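Xaa-Pro Dipeptidase (Alteromonas macleodii, PDB 2QS8) probably acts as a metal-dependent carboxypeptidase or dipeptidase of the amidohydrolase superfamily, cleaving short peptides and binding methionine beside a magnesium ion in its active site. Local coordinates at residues Gly200-Ala205 with Asn292-Ile297. Residues are numbered along the deposited sequence; the frame is centred on the assembly and turned at random.
Sequences GVLSVA and NFFPEI. With MET (methionine), chain D.
Ile-297 reaches over to the 200-205 loop with both of its branches. With chi1 at -170° and chi2 also extended (168°), the CG1 branch runs out to the backbone of Ala-205, where Ile-297 CD1 lies 3.4 Å from Ala-205 C. The other branch, CG2, meets Val-204 CG1 at 3.8 Å, the two side chains crossing at about a right angle. Val-204 is the centre of an inverse gamma turn, with a weak bond from Ala-205 N back to Ser-203 O, and Ile-297 lies beside this tight bend. With an alanine here instead of Ile-297, Val-204 CG1 and the Ala-205 backbone would probably lose the side chain that lies against them, leaving a gap beside the turn. Farther along, Leu-202 sets CD2 obliquely against the Phe-294 ring, 3.6 Å from CE1. That ring also carries Phe-293 CD2 over one face, and Val-284 of helix 278-287 touches both Leu-202 and Phe-294. On the ligand side, the backbone N of Val-201 donates to methionine O at 2.9 Å and that of Leu-202 to OXT at 2.8 Å, both nearly straight. Lys-301 NZ, from helix 299-319, bonds the carbonyl oxygens of Gly-200, Ser-203 and Ala-205. The two loops meet through van der Waals contact alone, while the pocket loop spends two main-chain N-H groups on the carboxylate, consistent with recognition of a peptide's C-terminal end.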
loop_
_atom_site.group_PDB
_atom_site.type_symbol
_atom_site.label_atom_id
_atom_site.label_comp_id
_atom_site.label_asym_id
_atom_site.label_seq_id
_atom_site.Cartn_x
_atom_site.Cartn_y
_atom_site.Cartn_z
ATOM N N GLY A 200 10.676 23.685 1.649
ATOM C CA GLY A 200 10.375 24.974 2.248
ATOM C C GLY A 200 11.527 25.578 3.023
ATOM O O GLY A 200 12.601 24.985 3.109
ATOM N N VAL A 201 11.295 26.750 3.612
ATOM C CA VAL A 201 12.326 27.462 4.360
ATOM C C VAL A 201 12.454 27.133 5.850
ATOM O O VAL A 201 13.489 26.648 6.297
ATOM C CB VAL A 201 12.144 28.997 4.228
ATOM C CG1 VAL A 201 13.172 29.730 5.080
ATOM C CG2 VAL A 201 12.277 29.406 2.788
ATOM N N LEU A 202 11.405 27.417 6.612
ATOM C CA LEU A 202 11.423 27.190 8.055
ATOM C C LEU A 202 11.418 25.731 8.534
ATOM O O LEU A 202 11.340 25.468 9.726
ATOM C CB LEU A 202 10.262 27.952 8.692
ATOM C CG LEU A 202 10.303 29.439 8.346
ATOM C CD1 LEU A 202 9.076 30.142 8.920
ATOM C CD2 LEU A 202 11.588 30.038 8.883
ATOM N N SER A 203 11.498 24.784 7.611
ATOM C CA SER A 203 11.521 23.387 8.010
ATOM C C SER A 203 12.968 22.955 8.182
ATOM O O SER A 203 13.850 23.423 7.457
ATOM C CB SER A 203 10.830 22.516 6.954
ATOM O OG SER A 203 11.404 22.702 5.673
ATOM N N VAL A 204 13.218 22.092 9.159
ATOM C CA VAL A 204 14.568 21.594 9.405
ATOM C C VAL A 204 14.779 20.467 8.405
ATOM O O VAL A 204 14.636 19.286 8.734
ATOM C CB VAL A 204 14.713 21.063 10.851
ATOM C CG1 VAL A 204 16.147 20.601 11.111
ATOM C CG2 VAL A 204 14.330 22.152 11.833
ATOM N N ALA A 205 15.084 20.854 7.173
ATOM C CA ALA A 205 15.295 19.908 6.079
ATOM C C ALA A 205 16.251 20.526 5.054
ATOM O O ALA A 205 16.351 21.739 4.948
ATOM C CB ALA A 205 13.951 19.567 5.423
ATOM N N ASN A 292 22.670 32.636 14.228
ATOM C CA ASN A 292 21.940 31.712 15.095
ATOM C C ASN A 292 20.480 32.045 15.360
ATOM O O ASN A 292 19.916 31.607 16.368
ATOM C CB ASN A 292 22.673 31.558 16.433
ATOM C CG ASN A 292 24.095 31.043 16.262
ATOM O OD1 ASN A 292 24.310 29.963 15.713
ATOM N ND2 ASN A 292 25.069 31.818 16.731
ATOM N N PHE A 293 19.869 32.832 14.480
ATOM C CA PHE A 293 18.461 33.162 14.644
ATOM C C PHE A 293 17.715 31.914 14.170
ATOM O O PHE A 293 16.880 31.364 14.891
ATOM C CB PHE A 293 18.062 34.357 13.786
ATOM C CG PHE A 293 16.630 34.768 13.963
ATOM C CD1 PHE A 293 16.276 35.677 14.950
ATOM C CD2 PHE A 293 15.626 34.209 13.172
ATOM C CE1 PHE A 293 14.954 36.024 15.144
ATOM C CE2 PHE A 293 14.302 34.549 13.363
ATOM C CZ PHE A 293 13.964 35.458 14.353
ATOM N N PHE A 294 18.046 31.488 12.953
ATOM C CA PHE A 294 17.470 30.301 12.331
ATOM C C PHE A 294 18.430 29.120 12.533
ATOM O O PHE A 294 19.608 29.300 12.852
ATOM C CB PHE A 294 17.306 30.494 10.813
ATOM C CG PHE A 294 16.283 31.539 10.412
ATOM C CD1 PHE A 294 14.935 31.366 10.704
ATOM C CD2 PHE A 294 16.674 32.676 9.702
ATOM C CE1 PHE A 294 13.989 32.310 10.294
ATOM C CE2 PHE A 294 15.735 33.627 9.291
ATOM C CZ PHE A 294 14.395 33.444 9.584
ATOM N N PRO A 295 17.924 27.890 12.382
ATOM C CA PRO A 295 18.812 26.737 12.541
ATOM C C PRO A 295 19.784 26.857 11.361
ATOM O O PRO A 295 19.450 27.484 10.352
ATOM C CB PRO A 295 17.864 25.553 12.398
ATOM C CG PRO A 295 16.587 26.089 12.994
ATOM C CD PRO A 295 16.508 27.479 12.412
ATOM N N GLU A 296 20.969 26.273 11.476
ATOM C CA GLU A 296 21.949 26.361 10.402
ATOM C C GLU A 296 21.469 25.816 9.058
ATOM O O GLU A 296 21.848 26.325 8.005
ATOM C CB GLU A 296 23.250 25.649 10.804
ATOM C CG GLU A 296 24.019 26.334 11.927
ATOM C CD GLU A 296 24.165 27.840 11.713
ATOM O OE1 GLU A 296 24.670 28.250 10.646
ATOM O OE2 GLU A 296 23.774 28.613 12.618
ATOM N N ILE A 297 20.634 24.785 9.093
ATOM C CA ILE A 297 20.130 24.178 7.865
ATOM C C ILE A 297 19.044 25.050 7.208
ATOM O O ILE A 297 18.838 24.988 5.989
ATOM C CB ILE A 297 19.594 22.745 8.150
ATOM C CG1 ILE A 297 19.310 22.015 6.845
ATOM C CG2 ILE A 297 18.348 22.807 9.001
ATOM C CD1 ILE A 297 19.069 20.532 7.019
HETATM N N MET D . 6.563 29.476 5.681
HETATM C CA MET D . 7.330 29.613 4.408
HETATM C C MET D . 8.483 28.617 4.327
HETATM O O MET D . 8.915 28.315 3.196
HETATM C CB MET D . 7.885 31.032 4.290
HETATM C CG MET D . 8.618 31.278 3.000
HETATM S SD MET D . 9.039 32.977 2.830
HETATM C CE MET D . 7.426 33.663 2.586
HETATM O OXT MET D . 8.942 28.161 5.398
#